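Long-range contact in putative Zn-dependent Alcohol Dehydrogenase (Rhodobacter sphaeroides, PDB 3IV6), which binds S-adenosylmethionine in a Rossmann-like fold and, despite its name, is probably a SAM-dependent methyltransferase rather than an alcohol dehydrogenase: residues D112-R118 and T143-K149. Numbering follows the deposited sequence.
Sequences DFVLNDR and TVRASVK. With SAM (S-adenosylmethionine), chain E.
S147 and D117 meet near the C-terminal end of strand 113-117, beside the S-adenosylmethionine site: S147 OG donates to D117 OD1 over 2.6 Å, using the carboxylate lone pair turned away from OD2. The serine hydroxyl sits between its own backbone N and carbonyl carbon (chi1 66°), which turns it toward the end of strand 113-117, where R118 N bonds weakly to it and more strongly to S147 O. D117 OD1 is gripped a second time by R118 NE, which meets it from above the carboxylate plane in a 3.3 Å salt bridge; R118 NH1 bonds to the carbonyl of A28. A water linked to S147 O, and weakly to N116 ND2, spans the strands on the sheet face that carries N116 and A146.

Toward the N-terminal ends of both strands the pairing is a regular parallel ladder, with R145 N to V114 O at 2.8 Å. F113 CD1 rests 3.8 Å from T143 CB, and its CE1 lies over the rim of one face of the R145 guanidinium, whose NH2 bonds to the carbonyls of F39 and E41. The L115 and R145 side chains lie side by side, L115 CD2 touching R145 CB, while helix 125-139 covers V114, N116 and V144. Strand 113-117, helix 125-139 and strand 143-149 form the beta-alpha-beta crossover between the fourth and fifth strands of the 3-2-1-4-5-7-6 sheet characteristic of class I SAM-dependent methyltransferases. The backbone ladder leaves the polar grip on D117 and R118 to the C-terminal end, where both line the pocket and probably help shape it.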
loop_
_atom_site.group_PDB
_atom_site.type_symbol
_atom_site.label_atom_id
_atom_site.label_comp_id
_atom_site.label_asym_id
_atom_site.label_seq_id
_atom_site.Cartn_x
_atom_site.Cartn_y
_atom_site.Cartn_z
ATOM N N ASP A 112 12.334 7.776 12.131
ATOM C CA ASP A 112 11.362 8.478 12.983
ATOM C C ASP A 112 9.909 8.242 12.512
ATOM O O ASP A 112 8.978 8.134 13.334
ATOM C CB ASP A 112 11.618 9.985 13.003
ATOM C CG ASP A 112 12.936 10.357 13.653
ATOM O OD1 ASP A 112 13.598 11.284 13.137
ATOM O OD2 ASP A 112 13.301 9.725 14.679
ATOM N N PHE A 113 9.736 8.180 11.187
ATOM C CA PHE A 113 8.430 8.000 10.563
ATOM C C PHE A 113 8.427 6.970 9.449
ATOM O O PHE A 113 9.346 6.911 8.632
ATOM C CB PHE A 113 7.910 9.321 10.009
ATOM C CG PHE A 113 7.676 10.361 11.055
ATOM C CD1 PHE A 113 6.474 10.413 11.733
ATOM C CD2 PHE A 113 8.663 11.287 11.365
ATOM C CE1 PHE A 113 6.255 11.377 12.699
ATOM C CE2 PHE A 113 8.461 12.240 12.321
ATOM C CZ PHE A 113 7.256 12.294 12.992
ATOM N N VAL A 114 7.381 6.147 9.429
ATOM C CA VAL A 114 7.139 5.286 8.278
ATOM C C VAL A 114 5.792 5.678 7.709
ATOM O O VAL A 114 4.766 5.641 8.402
ATOM C CB VAL A 114 7.144 3.793 8.656
ATOM C CG1 VAL A 114 6.350 2.948 7.620
ATOM C CG2 VAL A 114 8.567 3.274 8.805
ATOM N N LEU A 115 5.803 6.103 6.456
ATOM C CA LEU A 115 4.575 6.467 5.743
ATOM C C LEU A 115 4.210 5.460 4.621
ATOM O O LEU A 115 5.084 4.921 3.932
ATOM C CB LEU A 115 4.700 7.877 5.158
ATOM C CG LEU A 115 5.501 8.883 5.975
ATOM C CD1 LEU A 115 5.701 10.147 5.184
ATOM C CD2 LEU A 115 4.882 9.163 7.328
ATOM N N ASN A 116 2.918 5.181 4.464
ATOM C CA ASN A 116 2.434 4.586 3.216
ATOM C C ASN A 116 0.970 4.891 2.936
ATOM O O ASN A 116 0.161 5.006 3.875
ATOM C CB ASN A 116 2.712 3.079 3.160
ATOM C CG ASN A 116 2.229 2.334 4.407
ATOM O OD1 ASN A 116 2.994 2.111 5.343
ATOM N ND2 ASN A 116 0.973 1.906 4.392
ATOM N N ASP A 117 0.648 5.055 1.653
ATOM C CA ASP A 117 -0.711 5.375 1.233
ATOM C C ASP A 117 -1.415 4.207 0.557
ATOM O O ASP A 117 -1.129 3.905 -0.598
ATOM C CB ASP A 117 -0.723 6.563 0.274
ATOM C CG ASP A 117 -2.147 6.961 -0.152
ATOM O OD1 ASP A 117 -3.088 6.897 0.680
ATOM O OD2 ASP A 117 -2.320 7.367 -1.317
ATOM N N ARG A 118 -2.342 3.575 1.272
ATOM C CA ARG A 118 -3.202 2.536 0.709
ATOM C C ARG A 118 -2.435 1.278 0.273
ATOM O O ARG A 118 -2.846 0.533 -0.633
ATOM C CB ARG A 118 -4.058 3.114 -0.406
ATOM C CG ARG A 118 -5.253 3.898 0.119
ATOM C CD ARG A 118 -6.003 4.658 -0.983
ATOM N NE ARG A 118 -5.381 5.907 -1.414
ATOM C CZ ARG A 118 -5.842 6.646 -2.433
ATOM N NH1 ARG A 118 -6.907 6.230 -3.089
ATOM N NH2 ARG A 118 -5.250 7.791 -2.815
ATOM N N THR A 143 6.808 6.861 14.696
ATOM C CA THR A 143 5.396 6.845 14.325
ATOM C C THR A 143 5.191 6.217 12.947
ATOM O O THR A 143 5.991 6.426 12.036
ATOM C CB THR A 143 4.838 8.284 14.367
ATOM O OG1 THR A 143 5.150 8.866 15.646
ATOM C CG2 THR A 143 3.325 8.308 14.108
ATOM N N VAL A 144 4.145 5.414 12.809
ATOM C CA VAL A 144 3.764 4.873 11.506
ATOM C C VAL A 144 2.494 5.580 11.111
ATOM O O VAL A 144 1.558 5.676 11.909
ATOM C CB VAL A 144 3.490 3.354 11.580
ATOM C CG1 VAL A 144 2.920 2.740 10.204
ATOM C CG2 VAL A 144 4.750 2.650 12.034
ATOM N N ARG A 145 2.471 6.098 9.888
ATOM C CA ARG A 145 1.249 6.660 9.328
ATOM C C ARG A 145 0.872 5.870 8.094
ATOM O O ARG A 145 1.595 5.827 7.084
ATOM C CB ARG A 145 1.436 8.141 9.033
ATOM C CG ARG A 145 1.745 8.984 10.287
ATOM C CD ARG A 145 1.996 10.406 9.927
ATOM N NE ARG A 145 2.125 11.222 11.126
ATOM C CZ ARG A 145 2.465 12.515 11.148
ATOM N NH1 ARG A 145 2.538 13.151 12.325
ATOM N NH2 ARG A 145 2.726 13.176 10.023
ATOM N N ALA A 146 -0.255 5.187 8.197
ATOM C CA ALA A 146 -0.697 4.287 7.113
ATOM C C ALA A 146 -2.169 4.507 6.752
ATOM O O ALA A 146 -3.043 4.326 7.587
ATOM C CB ALA A 146 -0.455 2.818 7.501
ATOM N N SER A 147 -2.448 4.929 5.527
ATOM C CA SER A 147 -3.839 5.150 5.159
ATOM C C SER A 147 -4.403 3.879 4.543
ATOM O O SER A 147 -3.681 3.136 3.914
ATOM C CB SER A 147 -3.897 6.228 4.143
ATOM O OG SER A 147 -3.263 5.748 2.978
ATOM N N VAL A 148 -5.688 3.625 4.736
ATOM C CA VAL A 148 -6.318 2.462 4.175
ATOM C C VAL A 148 -7.631 2.844 3.519
ATOM O O VAL A 148 -8.425 3.528 4.111
ATOM C CB VAL A 148 -6.634 1.452 5.249
ATOM C CG1 VAL A 148 -7.102 0.127 4.588
ATOM C CG2 VAL A 148 -5.393 1.220 6.108
ATOM N N LYS A 149 -7.857 2.413 2.287
ATOM C CA LYS A 149 -9.149 2.616 1.634
ATOM C C LYS A 149 -10.174 1.653 2.220
ATOM O O LYS A 149 -9.897 0.489 2.298
ATOM C CB LYS A 149 -9.040 2.388 0.124
ATOM C CG LYS A 149 -9.973 3.255 -0.660
ATOM C CD LYS A 149 -10.631 2.539 -1.809
ATOM C CE LYS A 149 -11.820 1.744 -1.317
ATOM N NZ LYS A 149 -12.936 2.649 -0.898
HETATM N N SAM E . 0.287 2.989 -5.199
HETATM C CA SAM E . -0.729 3.696 -4.441
HETATM C C SAM E . -0.240 5.064 -4.015
HETATM O O SAM E . 0.893 5.494 -4.272
HETATM O OXT SAM E . -1.040 5.744 -3.414
HETATM C CB SAM E . -1.227 2.862 -3.266
HETATM C CG SAM E . -0.792 1.391 -3.265
HETATM S SD SAM E . 0.881 1.022 -2.646
HETATM C CE SAM E . 1.604 2.664 -2.370
HETATM C "C5'" SAM E . 1.718 0.302 -4.102
HETATM C "C4'" SAM E . 3.238 0.392 -4.181
HETATM O "O4'" SAM E . 3.816 -0.361 -3.129
HETATM C "C3'" SAM E . 3.800 -0.206 -5.458
HETATM O "O3'" SAM E . 4.906 0.587 -5.823
HETATM C "C2'" SAM E . 4.327 -1.566 -5.049
HETATM O "O2'" SAM E . 5.485 -1.921 -5.775
HETATM C "C1'" SAM E . 4.676 -1.379 -3.584
HETATM N N9 SAM E . 4.433 -2.602 -2.807
HETATM C C8 SAM E . 3.304 -3.379 -2.851
HETATM N N7 SAM E . 3.468 -4.434 -2.009
HETATM C C5 SAM E . 4.692 -4.353 -1.416
HETATM C C6 SAM E . 5.354 -5.166 -0.477
HETATM N N6 SAM E . 4.814 -6.280 0.022
HETATM N N1 SAM E . 6.619 -4.807 -0.083
HETATM C C2 SAM E . 7.209 -3.673 -0.628
HETATM N N3 SAM E . 6.567 -2.863 -1.532
HETATM C C4 SAM E . 5.317 -3.200 -1.926
HETATM O O HOH W 1 -1.433 1.726 3.662
#